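Local coordinates for DNA mismatch repair protein PMS1 (Saccharomyces cerevisiae, PDB 3H4L), which probably binds and hydrolyses ATP through its N-terminal domain as a MutL-family protein of DNA mismatch repair in the yeast nucleus, at residues B[107-112]-B[150-155]; B[52-57]-B[162-167]; B[21-26]-B[103-108]; B[72-77]-B[125-130]. One frame throughout, in Å; residues are numbered along the deposited sequence.

Interaction 1: B[107-112]-B[150-155]; sequences GIAKLS and SQLFHN
The contact belongs to the GHKL-type ATPase fold, at the point where two antiparallel strands, 110-116 and 144-150, meet a type II beta turn. Lys110 and Ser150 form a hydrogen-bonded antiparallel pair. Lys110 N donates to Ser150 O over 3.1 Å, and Ser150 N returns a longer bond to Lys110 O. The chain then turns from Gln151 to His154. Phe153 N donates to Ile108 O at 2.8 Å, nearly along the C=O axis. Asn155 continues the grip. Its ND2 reaches Gly107 O at 2.8 Å, in the carbonyl plane and close to its own amide plane.

The His154 ring stands between two groups. Lys110, bent at chi2 (-74°), lays CE over the centre of one face, 3.8 Å from the ring centroid, a CH-pi contact. Asn155 OD1 sits over the opposite face, toward the rim. A water in the ring plane lies within hydrogen-bond distance of His154 NE2 (2.8 Å), Gly107 O and Ala109 O. The nearby Lys110 amine may disfavour a charged imidazole. An alanine in place of His154 removes the ring, and would probably leave the Lys110 chain and the water less well held. On the apolar side, Ile108 CD1 packs 3.9 Å from Leu152 CD1 and 4.0 Å from Phe153 CE1.

Around the contact, Leu111 lies on Leu102 and Cys106 of helix 101-107 and on Val147 and Val149 of strand 144-150. Its backbone pairs with Tyr127 on strand 121-127.

Interaction 2: B[52-57]-B[162-167]; sequences YGLESI and EFSKTF
A water oxygen is gripped by two bonds that bridge the segments. It donates to Tyr52 O at 3.0 Å and to Phe167 O at 2.8 Å. Both of its protons are therefore used on backbone carbonyls.

The rest of the contact is apolar and turns on Leu54. Its CG lies anti to the carbonyl carbon (chi1 -62°), and with chi2 at 165° the two methyls serve different rings. CD2 sits over one face of Phe163, 3.9 Å from the ring centroid. CD1 sits over one face of Phe167, also 3.9 Å from that centroid. Both are CH-pi contacts displaced toward the ring rim.

The segment 52-57 closes the hairpin of strands 44-50 and 56-61. Glu55 and Ser56 both face Lys50, a classic beta bulge. Gly53 meets Phe163 at the ring edge, with its O in the ring plane and 3.7 Å from Phe163 CE2. At the Gly53 backbone angles a CB would jam against Tyr52 O and also crowd that ring. A serine in place of Phe163 takes away one of the two aromatic faces on Leu54, and would probably leave the hairpin less firmly packed on helix 157-164.

Phe167 holds CG in the crowded position between N and the carbonyl carbon (chi1 75°). This presents its edge to Tyr52, whose CB is 3.8 Å from Phe167 CD2. Between the two helices, Thr166 OG1 donates back to Glu162 O at 2.5 Å, from above the carbonyl plane. The Tyr52 ring meets Phe171 edge-to-face and packs on Arg98 of the second subunit.

Interaction 3: B[21-26]-B[103-108]; sequences QVITDL and SSLCGI
Ile23 gives up the most surface here, followed by Ser104 and Leu105. Ile23 is the first residue to leave helix 11-22, and its side chain turns into helix 101-107. CG1 lies anti to the carbonyl carbon (chi1 -50°). That places it over Ser104 CB at 3.8 Å and beside Leu105 CD2 at 4.0 Å. The Ile23 and Leu105 chains cross at about a right angle. Leu105 CD2 meets both CG1 and CG2 of Ile23. At the base of the same side chain, Ile23 CB rests 4.0 Å from Ile108 CD1, so Ile23 is met both by the last turn of helix 101-107 and by the residue that follows it.

Ser104 faces Val22. Their CA atoms are 6.4 Å apart, the closest backbone approach of the two segments. Ser104 OG lies 3.1 Å from Val22 CB, which is tight for an oxygen against carbon. Its polar need is met one helical turn back, by a weak hydrogen bond to Glu100 O. The small serine probably allows the close approach of the end of helix 11-22. Ser104 O also accepts from Ile108 N at 3.2 Å, the bond of the last helical turn.

The contact is buried and apolar in character. Helix 101-107 carries Leu102, which is part of the nucleotide pocket, and the Leu105 side chain is about 7 Å from the bound ANP. Ile23 and Leu105 also share Ala29 of helix 26-39. Asp25 caps the start of that helix and makes a salt bridge to Lys173 of helix 167-184.

Interaction 4: B[72-77]-B[125-130]; sequences EFLALK and LEYDMV. With ANP (phosphoaminophosphonic acid-adenylate ester), chain E.
The contact backs the nucleotide pocket of the ATPase domain, where Leu74 lines the site of the bound ATP analogue ANP. Leu74 works in two directions. Its CG lies anti to the backbone N (chi1 -161°), which sends CD1 to the ribose, 3.1 Å from O4' of ANP and 3.5 Å from C1' of ANP. The other side of the residue meets Tyr127 on strand 121-127. Leu74 CB is 3.6 Å from Tyr127 OH, and Leu74 CD2 is 3.8 Å from the same oxygen.

Tyr127 reaches across from the strand with CG anti to its carbonyl carbon (chi1 -63°). The phenol hydroxyl donates to Tyr71 O, just before the segment 72-77. That bond anchors the hydroxyl end of the ring. Ala75 CB lies over one face of the ring, 4.3 Å from Tyr127 CD2, and Cys106 of helix 101-107 also packs on Tyr127.

Farther along, the strand gives way to an Asx turn. Asp128 OD1 accepts from Val130 N at 2.9 Å, approached from above the carboxylate plane, and also from His132 N. The turn brings Val130 O to 3.7 Å from Leu76 CD2.

The two segments meet through a few van der Waals contacts. Leu74 offers the sugar an apolar wall and no donor. The polar hold on the ligand comes instead from residues such as Asn36, Asp61, Arg98 and Leu102. Tyr127 is consistent with a second-shell residue that sets the position of Leu74 behind the ribose.

Interactions 1 and 3 share Gly107 and Ile108, with centres 8 Å apart. Phe153 CE1 of interaction 1 packs 3.1 Å from Ile23 O of interaction 3. Interaction 1 joins interaction 4 where Ser112 OG is 2.6 Å from Glu126 OE2, a probable hydrogen bond. It joins interaction 2 by a probable bond from Gln151 N to Glu55 O, 3.1 Å. Ser103 OG reaches Ala75 O at 3.2 Å, tying interaction 3 to interaction 4. Only interaction 4 contains a pocket residue, Leu74. The centres of interactions 2 and 4 are about 24 Å apart, yet the Tyr52 side chain lies about 5 Å from a bound ANP and packs on Arg98 of the second subunit.

Interaction 1: B[107-112]-B[150-155]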
# COMPACT_ATOMS: atom_id res chain seq x y z
N GLY B 107 -10.07 4.11 -26.28
CA GLY B 107 -11.40 4.64 -26.36
C GLY B 107 -11.98 5.09 -25.04
O GLY B 107 -12.60 6.14 -24.98
N ILE B 108 -11.79 4.32 -23.97
CA ILE B 108 -12.36 4.75 -22.70
C ILE B 108 -11.40 5.23 -21.62
O ILE B 108 -11.74 5.23 -20.43
CB ILE B 108 -13.30 3.67 -22.11
CG1 ILE B 108 -12.62 2.30 -22.08
CG2 ILE B 108 -14.58 3.62 -22.92
CD1 ILE B 108 -11.47 2.21 -21.11
N ALA B 109 -10.20 5.67 -22.03
CA ALA B 109 -9.19 6.19 -21.10
C ALA B 109 -8.13 6.94 -21.90
O ALA B 109 -8.26 7.06 -23.11
CB ALA B 109 -8.54 5.05 -20.32
N LYS B 110 -7.11 7.47 -21.23
CA LYS B 110 -6.02 8.18 -21.90
C LYS B 110 -4.86 7.21 -21.86
O LYS B 110 -4.41 6.85 -20.77
CB LYS B 110 -5.61 9.44 -21.13
CG LYS B 110 -6.75 10.36 -20.70
CD LYS B 110 -7.36 11.15 -21.86
CE LYS B 110 -8.49 12.07 -21.35
NZ LYS B 110 -8.94 13.09 -22.35
N LEU B 111 -4.36 6.78 -23.02
CA LEU B 111 -3.25 5.82 -23.04
C LEU B 111 -1.90 6.42 -23.40
O LEU B 111 -1.78 7.11 -24.40
CB LEU B 111 -3.55 4.67 -24.01
CG LEU B 111 -2.52 3.54 -24.05
CD1 LEU B 111 -2.53 2.79 -22.71
CD2 LEU B 111 -2.82 2.57 -25.21
N SER B 112 -0.89 6.15 -22.59
CA SER B 112 0.47 6.63 -22.84
C SER B 112 1.42 5.45 -22.73
O SER B 112 1.20 4.54 -21.93
CB SER B 112 0.90 7.69 -21.83
OG SER B 112 0.12 8.85 -21.97
N SER B 150 -4.72 6.47 -17.54
CA SER B 150 -5.18 7.49 -16.60
C SER B 150 -6.57 7.96 -16.96
O SER B 150 -7.01 7.79 -18.10
CB SER B 150 -4.24 8.68 -16.62
OG SER B 150 -4.49 9.49 -17.75
N GLN B 151 -7.26 8.54 -15.99
CA GLN B 151 -8.62 9.05 -16.20
C GLN B 151 -9.51 7.94 -16.78
O GLN B 151 -10.22 8.13 -17.78
CB GLN B 151 -8.57 10.25 -17.14
CG GLN B 151 -8.08 11.53 -16.46
CD GLN B 151 -7.88 12.69 -17.43
OE1 GLN B 151 -8.39 12.68 -18.55
NE2 GLN B 151 -7.14 13.71 -16.98
N LEU B 152 -9.47 6.79 -16.12
CA LEU B 152 -10.25 5.65 -16.57
C LEU B 152 -11.76 5.94 -16.58
O LEU B 152 -12.31 6.48 -15.63
CB LEU B 152 -9.93 4.43 -15.70
CG LEU B 152 -10.55 3.10 -16.10
CD1 LEU B 152 -10.11 2.68 -17.50
CD2 LEU B 152 -10.13 2.07 -15.07
N PHE B 153 -12.40 5.57 -17.68
CA PHE B 153 -13.84 5.75 -17.86
C PHE B 153 -14.25 7.22 -17.81
O PHE B 153 -15.39 7.56 -17.49
CB PHE B 153 -14.63 4.93 -16.81
CG PHE B 153 -14.28 3.45 -16.79
CD1 PHE B 153 -14.10 2.74 -17.97
CD2 PHE B 153 -14.11 2.78 -15.59
CE1 PHE B 153 -13.75 1.38 -17.95
CE2 PHE B 153 -13.76 1.43 -15.56
CZ PHE B 153 -13.58 0.73 -16.75
N HIS B 154 -13.31 8.09 -18.16
CA HIS B 154 -13.58 9.52 -18.16
C HIS B 154 -14.71 9.91 -19.10
O HIS B 154 -15.27 11.00 -18.99
CB HIS B 154 -12.30 10.29 -18.54
CG HIS B 154 -12.02 10.29 -20.00
ND1 HIS B 154 -12.42 11.32 -20.83
CD2 HIS B 154 -11.42 9.37 -20.80
CE1 HIS B 154 -12.08 11.03 -22.08
NE2 HIS B 154 -11.48 9.85 -22.08
N ASN B 155 -15.04 9.04 -20.05
CA ASN B 155 -16.12 9.33 -21.00
C ASN B 155 -17.25 8.30 -20.91
O ASN B 155 -17.89 7.97 -21.90
CB ASN B 155 -15.57 9.40 -22.43
CG ASN B 155 -14.75 8.19 -22.81
OD1 ASN B 155 -14.37 7.39 -21.95
ND2 ASN B 155 -14.46 8.04 -24.09
O HOH W 1 -10.80 8.18 -24.22
O HOH W 2 -2.08 8.39 -19.87

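Interaction 2: B[52-57]-B[162-167]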
# COMPACT_ATOMS: atom_id res chain seq x y z
N TYR B 52 -5.66 4.85 -5.69
CA TYR B 52 -6.27 3.54 -5.88
C TYR B 52 -6.80 3.20 -7.28
O TYR B 52 -7.59 2.28 -7.43
CB TYR B 52 -7.38 3.35 -4.85
CG TYR B 52 -6.84 3.10 -3.46
CD1 TYR B 52 -6.12 1.94 -3.19
CD2 TYR B 52 -7.00 4.03 -2.43
CE1 TYR B 52 -5.58 1.70 -1.93
CE2 TYR B 52 -6.46 3.80 -1.16
CZ TYR B 52 -5.75 2.63 -0.92
OH TYR B 52 -5.20 2.36 0.31
N GLY B 53 -6.34 3.92 -8.30
CA GLY B 53 -6.81 3.65 -9.65
C GLY B 53 -7.68 4.77 -10.20
O GLY B 53 -7.78 4.95 -11.42
N LEU B 54 -8.31 5.52 -9.30
CA LEU B 54 -9.17 6.63 -9.70
C LEU B 54 -8.42 7.61 -10.59
O LEU B 54 -8.97 8.12 -11.56
CB LEU B 54 -9.69 7.37 -8.47
CG LEU B 54 -10.55 6.49 -7.56
CD1 LEU B 54 -10.72 7.15 -6.21
CD2 LEU B 54 -11.88 6.24 -8.24
N GLU B 55 -7.16 7.87 -10.25
CA GLU B 55 -6.32 8.79 -11.00
C GLU B 55 -5.61 8.07 -12.14
O GLU B 55 -5.64 8.51 -13.29
CB GLU B 55 -5.30 9.44 -10.07
CG GLU B 55 -4.29 10.37 -10.73
CD GLU B 55 -4.92 11.61 -11.32
OE1 GLU B 55 -6.14 11.84 -11.10
OE2 GLU B 55 -4.20 12.37 -12.00
N SER B 56 -4.97 6.95 -11.84
CA SER B 56 -4.26 6.22 -12.88
C SER B 56 -3.61 4.92 -12.42
O SER B 56 -3.51 4.64 -11.23
CB SER B 56 -3.16 7.12 -13.45
OG SER B 56 -2.29 7.55 -12.42
N ILE B 57 -3.18 4.14 -13.40
CA ILE B 57 -2.50 2.90 -13.12
C ILE B 57 -1.36 2.82 -14.08
O ILE B 57 -1.52 3.07 -15.26
CB ILE B 57 -3.39 1.66 -13.29
CG1 ILE B 57 -2.48 0.43 -13.25
CG2 ILE B 57 -4.20 1.75 -14.55
CD1 ILE B 57 -3.19 -0.87 -13.33
N GLU B 162 -19.71 5.27 -10.63
CA GLU B 162 -19.81 4.04 -9.85
C GLU B 162 -18.44 3.64 -9.30
O GLU B 162 -18.35 3.10 -8.20
CB GLU B 162 -20.36 2.90 -10.71
CG GLU B 162 -21.77 2.49 -10.37
CD GLU B 162 -21.90 1.90 -8.97
OE1 GLU B 162 -21.28 0.85 -8.70
OE2 GLU B 162 -22.62 2.50 -8.14
N PHE B 163 -17.40 3.90 -10.08
CA PHE B 163 -16.03 3.58 -9.69
C PHE B 163 -15.63 4.35 -8.44
O PHE B 163 -14.95 3.82 -7.57
CB PHE B 163 -15.07 3.89 -10.85
CG PHE B 163 -13.64 3.47 -10.60
CD1 PHE B 163 -13.33 2.39 -9.77
CD2 PHE B 163 -12.59 4.15 -11.22
CE1 PHE B 163 -12.01 1.98 -9.57
CE2 PHE B 163 -11.26 3.75 -11.03
CZ PHE B 163 -10.98 2.66 -10.20
N SER B 164 -16.06 5.60 -8.35
CA SER B 164 -15.74 6.42 -7.19
C SER B 164 -16.42 5.95 -5.92
O SER B 164 -15.82 6.00 -4.85
CB SER B 164 -16.11 7.87 -7.46
OG SER B 164 -15.42 8.33 -8.60
N LYS B 165 -17.66 5.49 -6.00
CA LYS B 165 -18.30 5.03 -4.78
C LYS B 165 -18.04 3.56 -4.48
O LYS B 165 -18.60 3.01 -3.52
CB LYS B 165 -19.81 5.33 -4.79
CG LYS B 165 -20.56 4.93 -6.03
CD LYS B 165 -22.00 5.43 -5.93
CE LYS B 165 -22.76 5.30 -7.27
NZ LYS B 165 -22.22 6.16 -8.38
N THR B 166 -17.17 2.93 -5.26
CA THR B 166 -16.85 1.53 -5.02
C THR B 166 -15.36 1.26 -5.20
O THR B 166 -14.94 0.10 -5.20
CB THR B 166 -17.61 0.58 -5.97
OG1 THR B 166 -17.33 0.94 -7.32
CG2 THR B 166 -19.09 0.67 -5.73
N PHE B 167 -14.56 2.31 -5.34
CA PHE B 167 -13.13 2.10 -5.57
C PHE B 167 -12.41 1.23 -4.56
O PHE B 167 -11.50 0.48 -4.93
CB PHE B 167 -12.39 3.44 -5.72
CG PHE B 167 -12.18 4.18 -4.43
CD1 PHE B 167 -13.22 4.87 -3.82
CD2 PHE B 167 -10.91 4.25 -3.87
CE1 PHE B 167 -13.00 5.62 -2.66
CE2 PHE B 167 -10.67 4.99 -2.71
CZ PHE B 167 -11.72 5.68 -2.10
O HOH W 3 -10.12 0.73 -7.40

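Interaction 3: B[21-26]-B[103-108]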
# COMPACT_ATOMS: atom_id res chain seq x y z
N GLN B 21 -16.98 -2.30 -23.34
CA GLN B 21 -17.38 -3.68 -23.10
C GLN B 21 -16.12 -4.53 -22.94
O GLN B 21 -16.16 -5.64 -22.37
CB GLN B 21 -18.20 -4.22 -24.28
CG GLN B 21 -19.61 -3.68 -24.37
CD GLN B 21 -20.27 -4.06 -25.70
OE1 GLN B 21 -19.92 -5.08 -26.31
NE2 GLN B 21 -21.23 -3.24 -26.14
N VAL B 22 -15.00 -4.03 -23.45
CA VAL B 22 -13.75 -4.77 -23.32
C VAL B 22 -13.09 -4.53 -21.96
O VAL B 22 -12.67 -5.46 -21.30
CB VAL B 22 -12.77 -4.42 -24.44
CG1 VAL B 22 -11.44 -5.08 -24.17
CG2 VAL B 22 -13.33 -4.91 -25.78
N ILE B 23 -13.00 -3.26 -21.56
CA ILE B 23 -12.40 -2.93 -20.28
C ILE B 23 -13.54 -2.63 -19.31
O ILE B 23 -13.93 -1.47 -19.14
CB ILE B 23 -11.47 -1.69 -20.40
CG1 ILE B 23 -10.49 -1.88 -21.56
CG2 ILE B 23 -10.72 -1.48 -19.09
CD1 ILE B 23 -9.71 -3.19 -21.52
N THR B 24 -14.08 -3.68 -18.70
CA THR B 24 -15.20 -3.55 -17.78
C THR B 24 -14.87 -2.74 -16.54
O THR B 24 -15.68 -1.93 -16.10
CB THR B 24 -15.74 -4.94 -17.35
OG1 THR B 24 -14.64 -5.82 -17.05
CG2 THR B 24 -16.60 -5.56 -18.47
N ASP B 25 -13.70 -2.97 -15.96
CA ASP B 25 -13.29 -2.20 -14.80
C ASP B 25 -11.78 -2.10 -14.63
O ASP B 25 -11.02 -2.59 -15.46
CB ASP B 25 -13.92 -2.75 -13.52
CG ASP B 25 -13.70 -4.24 -13.35
OD1 ASP B 25 -12.75 -4.79 -13.95
OD2 ASP B 25 -14.49 -4.86 -12.59
N LEU B 26 -11.36 -1.47 -13.54
CA LEU B 26 -9.95 -1.29 -13.25
C LEU B 26 -9.22 -2.62 -13.24
O LEU B 26 -8.12 -2.74 -13.78
CB LEU B 26 -9.78 -0.59 -11.90
CG LEU B 26 -8.33 -0.40 -11.45
CD1 LEU B 26 -7.64 0.59 -12.38
CD2 LEU B 26 -8.31 0.09 -10.01
N SER B 103 -6.28 -1.19 -27.85
CA SER B 103 -7.24 -0.56 -28.73
C SER B 103 -8.44 -0.06 -27.93
O SER B 103 -9.03 0.97 -28.26
CB SER B 103 -7.70 -1.56 -29.79
OG SER B 103 -8.15 -0.87 -30.93
N SER B 104 -8.80 -0.80 -26.89
CA SER B 104 -9.94 -0.44 -26.04
C SER B 104 -9.58 0.60 -24.97
O SER B 104 -10.37 1.50 -24.70
CB SER B 104 -10.53 -1.69 -25.37
OG SER B 104 -11.33 -2.44 -26.27
N LEU B 105 -8.41 0.47 -24.36
CA LEU B 105 -8.01 1.43 -23.34
C LEU B 105 -7.89 2.82 -23.94
O LEU B 105 -7.90 3.82 -23.24
CB LEU B 105 -6.69 1.00 -22.70
CG LEU B 105 -6.78 -0.19 -21.74
CD1 LEU B 105 -5.43 -0.87 -21.60
CD2 LEU B 105 -7.31 0.27 -20.39
N CYS B 106 -7.78 2.89 -25.26
CA CYS B 106 -7.69 4.18 -25.95
C CYS B 106 -9.03 4.88 -25.98
O CYS B 106 -9.13 6.09 -25.76
CB CYS B 106 -7.24 3.97 -27.38
SG CYS B 106 -5.52 4.15 -27.53
N GLY B 107 -10.07 4.11 -26.28
CA GLY B 107 -11.40 4.64 -26.36
C GLY B 107 -11.98 5.09 -25.04
O GLY B 107 -12.60 6.14 -24.98
N ILE B 108 -11.79 4.32 -23.97
CA ILE B 108 -12.36 4.75 -22.70
C ILE B 108 -11.40 5.23 -21.62
O ILE B 108 -11.74 5.23 -20.43
CB ILE B 108 -13.30 3.67 -22.11
CG1 ILE B 108 -12.62 2.30 -22.08
CG2 ILE B 108 -14.58 3.62 -22.92
CD1 ILE B 108 -11.47 2.21 -21.11

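Interaction 4: B[72-77]-B[125-130]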
# COMPACT_ATOMS: atom_id res chain seq x y z
N GLU B 72 2.88 3.12 -34.70
CA GLU B 72 1.74 3.64 -35.45
C GLU B 72 0.50 2.77 -35.53
O GLU B 72 -0.60 3.29 -35.70
CB GLU B 72 2.20 3.98 -36.87
CG GLU B 72 1.53 5.20 -37.48
CD GLU B 72 2.20 5.61 -38.78
OE1 GLU B 72 1.91 5.00 -39.83
OE2 GLU B 72 3.04 6.55 -38.73
N PHE B 73 0.67 1.46 -35.42
CA PHE B 73 -0.46 0.55 -35.52
C PHE B 73 -0.72 -0.26 -34.25
O PHE B 73 -1.50 -1.21 -34.26
CB PHE B 73 -0.23 -0.41 -36.69
CG PHE B 73 0.30 0.26 -37.92
CD1 PHE B 73 1.67 0.48 -38.07
CD2 PHE B 73 -0.57 0.70 -38.91
CE1 PHE B 73 2.17 1.14 -39.20
CE2 PHE B 73 -0.08 1.37 -40.04
CZ PHE B 73 1.29 1.58 -40.18
N LEU B 74 -0.09 0.13 -33.16
CA LEU B 74 -0.26 -0.60 -31.92
C LEU B 74 -1.67 -0.58 -31.35
O LEU B 74 -2.20 -1.63 -30.98
CB LEU B 74 0.73 -0.09 -30.88
CG LEU B 74 0.97 -1.07 -29.74
CD1 LEU B 74 1.52 -2.35 -30.31
CD2 LEU B 74 1.92 -0.48 -28.71
N ALA B 75 -2.30 0.58 -31.28
CA ALA B 75 -3.64 0.69 -30.71
C ALA B 75 -4.80 0.97 -31.67
O ALA B 75 -5.88 1.36 -31.24
CB ALA B 75 -3.63 1.72 -29.59
N LEU B 76 -4.59 0.79 -32.96
CA LEU B 76 -5.66 1.02 -33.92
C LEU B 76 -6.60 -0.17 -33.94
O LEU B 76 -6.19 -1.30 -33.69
CB LEU B 76 -5.09 1.21 -35.33
CG LEU B 76 -4.22 2.43 -35.65
CD1 LEU B 76 -3.69 2.31 -37.06
CD2 LEU B 76 -5.04 3.71 -35.50
N LYS B 77 -7.88 0.09 -34.24
CA LYS B 77 -8.86 -0.98 -34.36
C LYS B 77 -8.79 -1.50 -35.79
O LYS B 77 -8.64 -0.73 -36.74
CB LYS B 77 -10.27 -0.48 -34.05
CG LYS B 77 -10.70 -0.80 -32.63
CD LYS B 77 -12.14 -0.40 -32.34
CE LYS B 77 -12.50 -0.83 -30.94
NZ LYS B 77 -13.75 -0.22 -30.47
N LEU B 125 5.00 7.76 -26.12
CA LEU B 125 3.90 7.88 -27.06
C LEU B 125 2.58 8.23 -26.38
O LEU B 125 2.25 7.69 -25.33
CB LEU B 125 3.75 6.58 -27.83
CG LEU B 125 5.00 6.10 -28.56
CD1 LEU B 125 4.91 4.61 -28.82
CD2 LEU B 125 5.17 6.87 -29.85
N GLU B 126 1.85 9.16 -26.98
CA GLU B 126 0.54 9.56 -26.47
C GLU B 126 -0.44 9.16 -27.56
O GLU B 126 -0.32 9.61 -28.70
CB GLU B 126 0.47 11.07 -26.27
CG GLU B 126 1.48 11.64 -25.28
CD GLU B 126 1.08 11.40 -23.83
OE1 GLU B 126 1.89 11.73 -22.93
OE2 GLU B 126 -0.03 10.88 -23.59
N TYR B 127 -1.41 8.30 -27.23
CA TYR B 127 -2.40 7.90 -28.22
C TYR B 127 -3.74 8.53 -27.90
O TYR B 127 -4.14 8.56 -26.73
CB TYR B 127 -2.60 6.39 -28.23
CG TYR B 127 -1.39 5.59 -28.60
CD1 TYR B 127 -0.51 5.11 -27.63
CD2 TYR B 127 -1.15 5.25 -29.93
CE1 TYR B 127 0.56 4.30 -27.97
CE2 TYR B 127 -0.09 4.45 -30.28
CZ TYR B 127 0.76 3.97 -29.30
OH TYR B 127 1.81 3.16 -29.68
N ASP B 128 -4.44 9.01 -28.91
CA ASP B 128 -5.74 9.59 -28.66
C ASP B 128 -6.77 8.47 -28.54
O ASP B 128 -6.45 7.28 -28.60
CB ASP B 128 -6.13 10.59 -29.75
CG ASP B 128 -6.24 9.95 -31.11
OD1 ASP B 128 -6.38 8.71 -31.18
OD2 ASP B 128 -6.21 10.70 -32.12
N MET B 129 -8.02 8.87 -28.37
CA MET B 129 -9.14 7.96 -28.19
C MET B 129 -9.29 6.92 -29.30
O MET B 129 -9.87 5.84 -29.09
CB MET B 129 -10.42 8.79 -28.10
CG MET B 129 -11.64 7.97 -27.86
SD MET B 129 -13.09 9.00 -27.70
CE MET B 129 -14.36 7.77 -28.06
N VAL B 130 -8.76 7.25 -30.47
CA VAL B 130 -8.89 6.39 -31.64
C VAL B 130 -7.61 5.65 -32.09
O VAL B 130 -7.58 5.03 -33.16
CB VAL B 130 -9.54 7.27 -32.78
CG1 VAL B 130 -8.57 7.47 -33.93
CG2 VAL B 130 -10.88 6.66 -33.21
PG ANP E . -4.15 -10.43 -26.07
O1G ANP E . -4.15 -9.31 -25.12
O2G ANP E . -3.28 -11.51 -25.65
O3G ANP E . -5.50 -10.98 -26.42
PB ANP E . -2.35 -8.78 -27.56
O1B ANP E . -1.75 -8.90 -28.93
O2B ANP E . -1.42 -8.83 -26.45
N3B ANP E . -3.53 -9.85 -27.45
PA ANP E . -3.01 -6.11 -26.61
O1A ANP E . -3.01 -6.59 -25.24
O2A ANP E . -3.94 -5.02 -27.02
O3A ANP E . -3.11 -7.39 -27.57
O5' ANP E . -1.63 -5.40 -26.96
C5' ANP E . -1.08 -5.73 -28.18
C4' ANP E . 0.20 -5.30 -28.77
O4' ANP E . 0.78 -4.22 -28.01
C3' ANP E . 0.97 -6.54 -28.49
O3' ANP E . 0.72 -7.52 -29.51
C2' ANP E . 2.37 -6.02 -28.34
O2' ANP E . 2.96 -6.05 -29.63
C1' ANP E . 2.11 -4.61 -27.72
N9 ANP E . 2.25 -4.45 -26.25
C8 ANP E . 1.32 -4.16 -25.26
N7 ANP E . 1.77 -4.07 -24.04
C5 ANP E . 3.12 -4.33 -24.20
C6 ANP E . 4.25 -4.42 -23.30
N6 ANP E . 4.11 -4.22 -22.00
N1 ANP E . 5.52 -4.71 -23.78
C2 ANP E . 5.71 -4.92 -25.13
N3 ANP E . 4.72 -4.87 -26.06
C4 ANP E . 3.45 -4.58 -25.55